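Local coordinates for protein mariner Mos1 transposase (Drosophila mauritiana, PDB 4MDB) that mediates cut-and-paste transposition of the Mos1 element, its RNase H-like catalytic domain, the part in this crystal, binding two magnesium ions and the inhibitor raltegravir, at residues R31-D36 / V124-D129; G35-I40 / M72-W77; H128-S133 / L151-Y156. The protein carries 1 engineered substitution. All coordinates share one frame; numbering follows the deposited sequence.

Contact 1: residues R31-D36 / V124-D129. With MG (magnesium ion), chain D; MG (magnesium ion), chain C; RLT (N-(4-fluorobenzyl)-5-hydroxy-1-methyl-2-(1-methyl-1-{[(5-methyl-1,3,4-oxadiazol-2-yl)carbonyl]amino}ethyl)-6-oxo-1,6-di hydropyrimidine-4-carboxamide), chain B.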
# COMPACT_ATOMS: atom_id res chain seq x y z
N ARG A 31 2.16 -13.49 1.37
CA ARG A 31 0.84 -13.26 1.92
C ARG A 31 0.54 -11.78 2.15
O ARG A 31 -0.51 -11.44 2.67
CB ARG A 31 0.62 -14.05 3.23
CG ARG A 31 0.89 -15.50 2.98
CD ARG A 31 0.44 -16.39 4.10
NE ARG A 31 1.28 -16.36 5.28
CZ ARG A 31 0.91 -15.87 6.46
NH1 ARG A 31 -0.30 -15.36 6.62
NH2 ARG A 31 1.75 -15.94 7.47
N ILE A 32 1.43 -10.86 1.75
CA ILE A 32 1.21 -9.44 2.00
C ILE A 32 0.31 -8.83 0.92
O ILE A 32 0.51 -9.03 -0.30
CB ILE A 32 2.55 -8.66 1.99
CG1 ILE A 32 3.38 -9.06 3.18
CG2 ILE A 32 2.29 -7.18 1.99
CD1 ILE A 32 4.76 -8.46 3.18
N VAL A 33 -0.68 -8.14 1.38
CA VAL A 33 -1.49 -7.29 0.57
C VAL A 33 -1.21 -5.89 1.14
O VAL A 33 -1.27 -5.66 2.36
CB VAL A 33 -2.98 -7.65 0.78
CG1 VAL A 33 -3.93 -6.62 0.18
CG2 VAL A 33 -3.28 -9.04 0.23
N THR A 34 -0.96 -4.96 0.23
CA THR A 34 -0.57 -3.60 0.65
C THR A 34 -1.33 -2.58 -0.10
O THR A 34 -1.78 -2.81 -1.23
CB THR A 34 0.95 -3.46 0.65
OG1 THR A 34 1.39 -2.29 1.35
CG2 THR A 34 1.53 -3.34 -0.73
N GLY A 35 -1.37 -1.35 0.41
CA GLY A 35 -2.10 -0.30 -0.28
C GLY A 35 -1.84 1.04 0.30
O GLY A 35 -1.28 1.20 1.41
N ASP A 36 -2.27 2.03 -0.44
CA ASP A 36 -2.01 3.46 -0.05
C ASP A 36 -2.82 4.34 -1.04
O ASP A 36 -3.28 3.91 -2.12
CB ASP A 36 -0.53 3.80 -0.20
CG ASP A 36 -0.13 5.11 0.46
OD1 ASP A 36 -0.74 5.44 1.48
OD2 ASP A 36 0.84 5.67 -0.14
N VAL A 124 -4.40 -13.33 5.15
CA VAL A 124 -3.93 -12.07 4.60
C VAL A 124 -3.06 -11.39 5.65
O VAL A 124 -3.46 -11.26 6.83
CB VAL A 124 -5.06 -11.16 4.17
CG1 VAL A 124 -4.51 -9.76 3.85
CG2 VAL A 124 -5.86 -11.84 3.04
N ILE A 125 -1.92 -10.86 5.21
CA ILE A 125 -1.12 -10.00 6.00
C ILE A 125 -1.28 -8.60 5.37
O ILE A 125 -0.82 -8.41 4.26
CB ILE A 125 0.34 -10.44 6.06
CG1 ILE A 125 0.45 -11.80 6.74
CG2 ILE A 125 1.23 -9.39 6.74
CD1 ILE A 125 1.82 -12.41 6.69
N PHE A 126 -1.73 -7.62 6.11
CA PHE A 126 -2.11 -6.34 5.52
C PHE A 126 -1.12 -5.29 5.93
O PHE A 126 -0.86 -5.08 7.13
CB PHE A 126 -3.52 -5.94 5.98
CG PHE A 126 -4.17 -4.84 5.21
CD1 PHE A 126 -4.36 -4.94 3.87
CD2 PHE A 126 -4.64 -3.70 5.86
CE1 PHE A 126 -5.04 -3.98 3.16
CE2 PHE A 126 -5.29 -2.71 5.14
CZ PHE A 126 -5.48 -2.89 3.78
N LEU A 127 -0.59 -4.59 4.94
CA LEU A 127 0.37 -3.52 5.19
C LEU A 127 -0.16 -2.22 4.67
O LEU A 127 -0.30 -2.02 3.43
CB LEU A 127 1.73 -3.86 4.59
CG LEU A 127 2.87 -2.80 4.65
CD1 LEU A 127 3.18 -2.57 6.11
CD2 LEU A 127 4.03 -3.43 3.91
N HIS A 128 -0.50 -1.36 5.62
CA HIS A 128 -0.92 -0.00 5.28
C HIS A 128 -0.31 0.97 6.25
O HIS A 128 0.13 0.59 7.30
CB HIS A 128 -2.48 0.14 5.18
CG HIS A 128 -3.24 -0.05 6.43
ND1 HIS A 128 -4.59 0.24 6.52
CD2 HIS A 128 -2.90 -0.54 7.65
CE1 HIS A 128 -5.03 -0.02 7.73
NE2 HIS A 128 -4.03 -0.50 8.44
N ASP A 129 -0.35 2.24 5.88
CA ASP A 129 0.24 3.23 6.78
C ASP A 129 -0.69 3.74 7.88
O ASP A 129 -1.83 3.32 8.01
CB ASP A 129 0.94 4.28 5.95
CG ASP A 129 0.03 5.24 5.20
OD1 ASP A 129 -1.09 5.41 5.64
OD2 ASP A 129 0.41 5.80 4.09
MG MG D . -0.41 7.10 2.68
MG MG C . 2.10 7.13 0.06
CAA RLT B . 3.15 10.33 10.51
CAB RLT B . 5.03 10.54 0.99
CAC RLT B . 5.79 11.73 3.71
CAD RLT B . 3.80 13.26 2.58
OAE RLT B . -0.16 8.60 4.05
OAF RLT B . 4.38 10.34 5.97
OAG RLT B . 3.54 8.62 0.49
OAH RLT B . 1.43 7.76 1.88
FAI RLT B . 1.01 8.80 11.13
CAJ RLT B . 0.82 8.43 8.78
CAK RLT B . -0.12 10.40 9.75
CAL RLT B . 0.38 8.86 7.51
CAM RLT B . -0.56 10.84 8.49
CAN RLT B . -0.79 10.59 6.01
NAO RLT B . 2.38 12.53 9.22
NAP RLT B . 2.60 12.88 7.87
NAQ RLT B . 2.52 10.76 3.89
NAR RLT B . 0.39 10.56 5.13
NAS RLT B . 3.79 12.39 5.02
OAT RLT B . 3.52 10.85 8.26
CAU RLT B . 0.60 9.49 4.31
CAV RLT B . 3.85 11.46 6.01
CAW RLT B . 2.96 11.31 9.39
CAX RLT B . 0.57 9.21 9.91
CAY RLT B . -0.32 10.08 7.36
CAZ RLT B . 2.02 8.88 2.32
CBA RLT B . 3.27 11.82 7.33
CBB RLT B . 1.76 9.66 3.52
CBC RLT B . 3.61 11.10 3.16
CBD RLT B . 3.19 9.22 1.56
NBE RLT B . 3.92 10.35 1.98
CBF RLT B . 4.41 12.39 3.71
O HOH W 1 -1.28 3.21 3.29
O HOH W 2 -2.28 6.84 3.56
O HOH W 3 1.04 8.36 -1.19
O HOH W 4 -1.40 8.34 1.32
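L127 O is gripped by two donors from the neighbouring strand: T34 OG1 at 2.7 Å, lying above the carbonyl plane, and G35 N in a longer (3.3 Å), less straight bond. T34 OG1 reaches it because it stands anti to its own backbone N (chi1 -166°), alongside the L127 side chain. Upstream, bonds from I125 N to R31 O, V33 N to I125 O and L127 N to V33 O set a parallel register of I32 with I125, V33 with F126 and T34 with L127; the strand axes differ by 23°. I125 CD1 lies over one face of the R31 guanidinium, 3.6 Å from R31 CZ, while R31 NH1 bonds to R123 O. Beyond T34-L127 a water bridges the two segments, donating to G35 O and D36 OD1 and accepting from D129 N. The two carboxylates, 82° apart in plane, bring D36 OD1 and D129 OD2 to 2.9 Å because both coordinate one magnesium ion, each at 2.1 Å from it. D36 OD2 binds the second magnesium, as does D164, third aspartate of the DDD motif. In this RNase H-like core, so close an approach of two acceptors is consistent with the shared magnesium offsetting their repulsion.

Contact 2: residues G35-I40 / M72-W77; sequences GDEKWI and MLCVWW. With MG (magnesium ion), chain D; MG (magnesium ion), chain C; RLT (N-(4-fluorobenzyl)-5-hydroxy-1-methyl-2-(1-methyl-1-{[(5-methyl-1,3,4-oxadiazol-2-yl)carbonyl]amino}ethyl)-6-oxo-1,6-di hydropyrimidine-4-carboxamide), chain B.
M72, L73 and G35 lose the most surface where strands 35-40 and 72-77 run antiparallel. M72, in one of its two modelled conformers, reaches across to W39: its CE sits over one face of the indole, 3.6 Å from the centroid of the W39 six-membered ring and 19° off the ring normal, a CH-pi contact displaced toward the rim at W39 CZ2 and CH2. In this conformer the chain extends from a CG anti to the backbone N (chi1 -162°) and then bends at chi3 (-66°), which turns the methyl onto the ring. M72 SD, 5.1 Å from the same centroid, adds a more distant Met-aromatic contact; the sulfur also rests 3.9 Å from E37 CB.

L73 works through its backbone and its side chain. Its N and O pair with K38 O and K38 N, both at 2.8 Å, making K38-L73 a hydrogen-bonded pair; D36-V75 is the next such pair, with two longer bonds. On the side shared with D36, L73 CB meets I40 CD1 at 4.0 Å.

G35 faces W76 as a non-hydrogen-bonded pair with CA atoms 4.1 Å apart. W76 CD1 approaches G35 CA to 3.6 Å, and V75 O lies 3.0 Å from the same atom, both close approaches being made to a bare CA.

The E37, C74 and W76 face turns to helix 96-113, while I40, L73 and V75 pack on helix 183-196. Strand 69-78 lies between 81-87 and 32-42, whose other neighbour is strand 125-127.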
# COMPACT_ATOMS: atom_id res chain seq x y z
N GLY A 35 -1.37 -1.35 0.41
CA GLY A 35 -2.10 -0.30 -0.28
C GLY A 35 -1.84 1.04 0.30
O GLY A 35 -1.28 1.20 1.41
N ASP A 36 -2.27 2.03 -0.44
CA ASP A 36 -2.01 3.46 -0.05
C ASP A 36 -2.82 4.34 -1.04
O ASP A 36 -3.28 3.91 -2.12
CB ASP A 36 -0.53 3.80 -0.20
CG ASP A 36 -0.13 5.11 0.46
OD1 ASP A 36 -0.74 5.44 1.48
OD2 ASP A 36 0.84 5.67 -0.14
N GLU A 37 -2.94 5.61 -0.65
CA GLU A 37 -3.65 6.65 -1.38
C GLU A 37 -2.66 7.62 -2.00
O GLU A 37 -1.64 7.95 -1.40
CB GLU A 37 -4.56 7.39 -0.38
CG GLU A 37 -5.64 6.57 0.27
CD GLU A 37 -5.27 5.95 1.65
OE1 GLU A 37 -6.22 5.56 2.40
OE2 GLU A 37 -4.04 5.85 1.94
N LYS A 38 -2.98 8.13 -3.17
CA LYS A 38 -2.21 9.20 -3.85
C LYS A 38 -3.14 10.12 -4.64
O LYS A 38 -4.05 9.64 -5.31
CB LYS A 38 -1.21 8.58 -4.81
CG LYS A 38 -0.43 9.52 -5.71
CD LYS A 38 0.69 8.80 -6.41
CE LYS A 38 1.49 9.71 -7.35
NZ LYS A 38 2.11 10.85 -6.59
N TRP A 39 -2.91 11.43 -4.60
CA TRP A 39 -3.64 12.35 -5.43
C TRP A 39 -3.18 12.30 -6.87
O TRP A 39 -1.99 12.27 -7.14
CB TRP A 39 -3.43 13.81 -4.90
CG TRP A 39 -4.06 14.20 -3.60
CD1 TRP A 39 -3.40 14.54 -2.44
CD2 TRP A 39 -5.46 14.37 -3.34
NE1 TRP A 39 -4.33 14.89 -1.46
CE2 TRP A 39 -5.60 14.79 -1.99
CE3 TRP A 39 -6.63 14.17 -4.11
CZ2 TRP A 39 -6.85 15.06 -1.41
CZ3 TRP A 39 -7.89 14.40 -3.51
CH2 TRP A 39 -7.98 14.86 -2.18
N ILE A 40 -4.13 12.39 -7.81
CA ILE A 40 -3.84 12.51 -9.21
C ILE A 40 -4.64 13.76 -9.66
O ILE A 40 -5.80 13.97 -9.25
CB ILE A 40 -4.28 11.31 -10.05
CG1 ILE A 40 -3.64 10.00 -9.53
CG2 ILE A 40 -3.96 11.65 -11.53
CD1 ILE A 40 -4.10 8.78 -10.29
N MET A 72 -8.44 11.27 -5.70
CA MET A 72 -7.61 10.39 -4.93
C MET A 72 -7.70 8.98 -5.50
O MET A 72 -8.78 8.39 -5.64
CB MET A 72 -8.05 10.39 -3.49
CG MET A 72 -7.00 9.85 -2.56
SD MET A 72 -7.41 9.97 -0.82
CE MET A 72 -7.40 11.75 -0.72
N LEU A 73 -6.53 8.44 -5.77
CA LEU A 73 -6.37 7.01 -6.10
C LEU A 73 -6.17 6.30 -4.78
O LEU A 73 -5.24 6.66 -4.00
CB LEU A 73 -5.25 6.78 -7.03
CG LEU A 73 -4.78 5.36 -7.31
CD1 LEU A 73 -5.82 4.53 -8.01
CD2 LEU A 73 -3.53 5.43 -8.09
N CYS A 74 -6.92 5.22 -4.59
CA CYS A 74 -6.76 4.33 -3.43
C CYS A 74 -6.54 2.96 -4.03
O CYS A 74 -7.42 2.46 -4.72
CB CYS A 74 -8.01 4.32 -2.61
SG CYS A 74 -8.57 6.00 -2.12
N VAL A 75 -5.40 2.35 -3.78
CA VAL A 75 -5.15 1.09 -4.48
C VAL A 75 -4.53 0.09 -3.53
O VAL A 75 -3.71 0.44 -2.69
CB VAL A 75 -4.23 1.35 -5.73
CG1 VAL A 75 -2.93 2.05 -5.32
CG2 VAL A 75 -3.83 0.09 -6.44
N TRP A 76 -4.82 -1.16 -3.81
CA TRP A 76 -4.33 -2.31 -3.03
C TRP A 76 -3.82 -3.38 -3.99
O TRP A 76 -4.42 -3.62 -5.00
CB TRP A 76 -5.37 -2.90 -2.09
CG TRP A 76 -5.90 -1.95 -1.10
CD1 TRP A 76 -5.42 -1.73 0.16
CD2 TRP A 76 -6.92 -0.95 -1.30
NE1 TRP A 76 -6.10 -0.71 0.79
CE2 TRP A 76 -7.06 -0.25 -0.09
CE3 TRP A 76 -7.80 -0.65 -2.37
CZ2 TRP A 76 -7.97 0.80 0.06
CZ3 TRP A 76 -8.69 0.41 -2.22
CH2 TRP A 76 -8.76 1.09 -1.01
N TRP A 77 -2.71 -4.01 -3.61
CA TRP A 77 -1.98 -4.90 -4.49
C TRP A 77 -1.13 -5.89 -3.75
O TRP A 77 -0.91 -5.73 -2.56
CB TRP A 77 -1.18 -4.13 -5.50
CG TRP A 77 -0.10 -3.23 -4.90
CD1 TRP A 77 -0.31 -2.06 -4.25
CD2 TRP A 77 1.33 -3.43 -4.91
NE1 TRP A 77 0.89 -1.50 -3.87
CE2 TRP A 77 1.92 -2.30 -4.29
CE3 TRP A 77 2.16 -4.41 -5.42
CZ2 TRP A 77 3.32 -2.19 -4.13
CZ3 TRP A 77 3.51 -4.27 -5.33
CH2 TRP A 77 4.10 -3.17 -4.68
MG MG D . -0.41 7.10 2.68
MG MG C . 2.10 7.13 0.06
CAA RLT B . 3.15 10.33 10.51
CAB RLT B . 5.03 10.54 0.99
CAC RLT B . 5.79 11.73 3.71
CAD RLT B . 3.80 13.26 2.58
OAE RLT B . -0.16 8.60 4.05
OAF RLT B . 4.38 10.34 5.97
OAG RLT B . 3.54 8.62 0.49
OAH RLT B . 1.43 7.76 1.88
FAI RLT B . 1.01 8.80 11.13
CAJ RLT B . 0.82 8.43 8.78
CAK RLT B . -0.12 10.40 9.75
CAL RLT B . 0.38 8.86 7.51
CAM RLT B . -0.56 10.84 8.49
CAN RLT B . -0.79 10.59 6.01
NAO RLT B . 2.38 12.53 9.22
NAP RLT B . 2.60 12.88 7.87
NAQ RLT B . 2.52 10.76 3.89
NAR RLT B . 0.39 10.56 5.13
NAS RLT B . 3.79 12.39 5.02
OAT RLT B . 3.52 10.85 8.26
CAU RLT B . 0.60 9.49 4.31
CAV RLT B . 3.85 11.46 6.01
CAW RLT B . 2.96 11.31 9.39
CAX RLT B . 0.57 9.21 9.91
CAY RLT B . -0.32 10.08 7.36
CAZ RLT B . 2.02 8.88 2.32
CBA RLT B . 3.27 11.82 7.33
CBB RLT B . 1.76 9.66 3.52
CBC RLT B . 3.61 11.10 3.16
CBD RLT B . 3.19 9.22 1.56
NBE RLT B . 3.92 10.35 1.98
CBF RLT B . 4.41 12.39 3.71
O HOH W 3 1.04 8.36 -1.19
O HOH W 2 -2.28 6.84 3.56
O HOH W 4 -1.40 8.34 1.32

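Contact 3: residues H128-S133 / L151-Y156; sequences HDNAPS and LPHAAY. With MG (magnesium ion), chain D; RLT (N-(4-fluorobenzyl)-5-hydroxy-1-methyl-2-(1-methyl-1-{[(5-methyl-1,3,4-oxadiazol-2-yl)carbonyl]amino}ethyl)-6-oxo-1,6-di hydropyrimidine-4-carboxamide), chain B.
N130 and H153 join two loops at the edge of the RNase H-like active site: the turn carrying D129 into helix 132-135, and the loop that follows strand 149-150. One direct hydrogen bond links them, from N130 ND2 to H153 O at 2.8 Å and 159°. The acceptor lies in the N130 amide plane, but the donor stands 51° out of the H153 carbonyl plane. The same amide nitrogen comes near the edge of the H153 imidazole. At the far end a water bonded to H128 N also lies 2.6 Å from L151 O, though it has other acceptors in reach, while H128 ND1 bonds to Y99 OH. D129 OD1 accepts from a magnesium-bound water and, weakly, from A131 N, consistent with holding the carboxylate in orientation.

Nonpolar contact is slight. H153 CD2 touches D129 CB at 3.7 Å, and L127 and A161 also pack on this histidine.

Ligand contacts come from both loops. N130 CB meets the fluorine of the raltegravir fluorobenzyl group at 3.5 Å, and A155 CB is equally close to the oxadiazole methyl CAA. Y156 offers one ring face to the oxadiazole, and its ring also stacks with that of H2; the raltegravir ring oxygen OAT lies over the centre of the Y156 ring, 3.4 Å above its plane.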
# COMPACT_ATOMS: atom_id res chain seq x y z
N HIS A 128 -0.50 -1.36 5.62
CA HIS A 128 -0.92 -0.00 5.28
C HIS A 128 -0.31 0.97 6.25
O HIS A 128 0.13 0.59 7.30
CB HIS A 128 -2.48 0.14 5.18
CG HIS A 128 -3.24 -0.05 6.43
ND1 HIS A 128 -4.59 0.24 6.52
CD2 HIS A 128 -2.90 -0.54 7.65
CE1 HIS A 128 -5.03 -0.02 7.73
NE2 HIS A 128 -4.03 -0.50 8.44
N ASP A 129 -0.35 2.24 5.88
CA ASP A 129 0.24 3.23 6.78
C ASP A 129 -0.69 3.74 7.88
O ASP A 129 -1.83 3.32 8.01
CB ASP A 129 0.94 4.28 5.95
CG ASP A 129 0.03 5.24 5.20
OD1 ASP A 129 -1.09 5.41 5.64
OD2 ASP A 129 0.41 5.80 4.09
N ASN A 130 -0.16 4.67 8.69
CA ASN A 130 -0.84 5.13 9.89
C ASN A 130 -1.72 6.33 9.74
O ASN A 130 -1.94 7.03 10.72
CB ASN A 130 0.19 5.45 10.99
CG ASN A 130 1.06 4.30 11.28
OD1 ASN A 130 0.63 3.33 11.91
ND2 ASN A 130 2.28 4.33 10.71
N ALA A 131 -2.21 6.60 8.56
CA ALA A 131 -3.22 7.59 8.33
C ALA A 131 -4.35 7.36 9.30
O ALA A 131 -4.71 6.23 9.63
CB ALA A 131 -3.72 7.59 6.92
N PRO A 132 -4.85 8.46 9.89
CA PRO A 132 -5.91 8.28 10.93
C PRO A 132 -7.11 7.43 10.52
O PRO A 132 -7.55 6.62 11.34
CB PRO A 132 -6.35 9.74 11.24
CG PRO A 132 -5.11 10.50 10.97
CD PRO A 132 -4.38 9.84 9.79
N SER A 133 -7.61 7.55 9.30
CA SER A 133 -8.74 6.68 8.86
C SER A 133 -8.36 5.22 8.82
O SER A 133 -9.27 4.34 8.93
CB SER A 133 -9.33 7.06 7.52
OG SER A 133 -8.40 6.96 6.46
N LEU A 151 0.31 -5.58 9.84
CA LEU A 151 1.73 -5.44 10.04
C LEU A 151 2.04 -4.09 10.65
O LEU A 151 1.40 -3.11 10.36
CB LEU A 151 2.39 -5.64 8.65
CG LEU A 151 3.56 -6.55 8.49
CD1 LEU A 151 3.50 -7.96 9.09
CD2 LEU A 151 4.09 -6.56 7.08
N PRO A 152 3.05 -4.04 11.55
CA PRO A 152 3.51 -2.78 12.10
C PRO A 152 4.11 -1.93 11.00
O PRO A 152 4.68 -2.46 10.07
CB PRO A 152 4.62 -3.20 13.06
CG PRO A 152 4.91 -4.56 12.80
CD PRO A 152 3.74 -5.20 12.08
N HIS A 153 3.90 -0.65 11.11
CA HIS A 153 4.45 0.30 10.18
C HIS A 153 4.68 1.56 10.95
O HIS A 153 3.78 2.10 11.54
CB HIS A 153 3.51 0.55 9.03
CG HIS A 153 4.10 1.36 7.93
ND1 HIS A 153 5.01 0.85 7.05
CD2 HIS A 153 3.88 2.63 7.53
CE1 HIS A 153 5.38 1.77 6.20
NE2 HIS A 153 4.68 2.86 6.45
N ALA A 154 5.91 2.03 10.88
CA ALA A 154 6.31 3.31 11.46
C ALA A 154 5.87 4.54 10.70
O ALA A 154 5.91 4.63 9.47
CB ALA A 154 7.82 3.32 11.60
N ALA A 155 5.52 5.58 11.44
CA ALA A 155 5.34 6.91 10.88
C ALA A 155 6.48 7.46 9.99
O ALA A 155 7.64 7.10 10.20
CB ALA A 155 5.04 7.83 12.05
N TYR A 156 6.13 8.27 9.00
CA TYR A 156 7.04 8.89 8.06
C TYR A 156 7.94 7.86 7.39
O TYR A 156 9.12 8.13 7.15
CB TYR A 156 7.91 9.95 8.77
CG TYR A 156 7.12 11.16 9.17
CD1 TYR A 156 6.92 12.19 8.26
CD2 TYR A 156 6.55 11.24 10.42
CE1 TYR A 156 6.18 13.31 8.62
CE2 TYR A 156 5.81 12.35 10.79
CZ TYR A 156 5.62 13.37 9.89
OH TYR A 156 4.87 14.46 10.26
MG MG D . -0.41 7.10 2.68
CAA RLT B . 3.15 10.33 10.51
CAB RLT B . 5.03 10.54 0.99
CAC RLT B . 5.79 11.73 3.71
CAD RLT B . 3.80 13.26 2.58
OAE RLT B . -0.16 8.60 4.05
OAF RLT B . 4.38 10.34 5.97
OAG RLT B . 3.54 8.62 0.49
OAH RLT B . 1.43 7.76 1.88
FAI RLT B . 1.01 8.80 11.13
CAJ RLT B . 0.82 8.43 8.78
CAK RLT B . -0.12 10.40 9.75
CAL RLT B . 0.38 8.86 7.51
CAM RLT B . -0.56 10.84 8.49
CAN RLT B . -0.79 10.59 6.01
NAO RLT B . 2.38 12.53 9.22
NAP RLT B . 2.60 12.88 7.87
NAQ RLT B . 2.52 10.76 3.89
NAR RLT B . 0.39 10.56 5.13
NAS RLT B . 3.79 12.39 5.02
OAT RLT B . 3.52 10.85 8.26
CAU RLT B . 0.60 9.49 4.31
CAV RLT B . 3.85 11.46 6.01
CAW RLT B . 2.96 11.31 9.39
CAX RLT B . 0.57 9.21 9.91
CAY RLT B . -0.32 10.08 7.36
CAZ RLT B . 2.02 8.88 2.32
CBA RLT B . 3.27 11.82 7.33
CBB RLT B . 1.76 9.66 3.52
CBC RLT B . 3.61 11.10 3.16
CBD RLT B . 3.19 9.22 1.56
NBE RLT B . 3.92 10.35 1.98
CBF RLT B . 4.41 12.39 3.71
O HOH W 5 -0.17 -2.49 8.36
O HOH W 2 -2.28 6.84 3.56
O HOH W 4 -1.40 8.34 1.32

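In the fold
Strand 32-42 runs through both contact 1 and contact 2, whose centres are 13 Å apart: it pairs in parallel with 125-127 on one edge and antiparallel with 69-78 on the other. The two meet at T34 O, 2.8 Å from W77 N, a probable hydrogen bond. Contact 3 continues from contact 1 through H128 and D129, with centres 11 Å apart, and F126 O lies 3.0 Å from L151 N, probably bonded too. All three converge on the magnesium shared by D36 and D129 and on raltegravir. Contacts 1 and 2 supply the sheet that places D36, whereas contact 3 joins the two loops that border the drug's fluorobenzyl and oxadiazole groups.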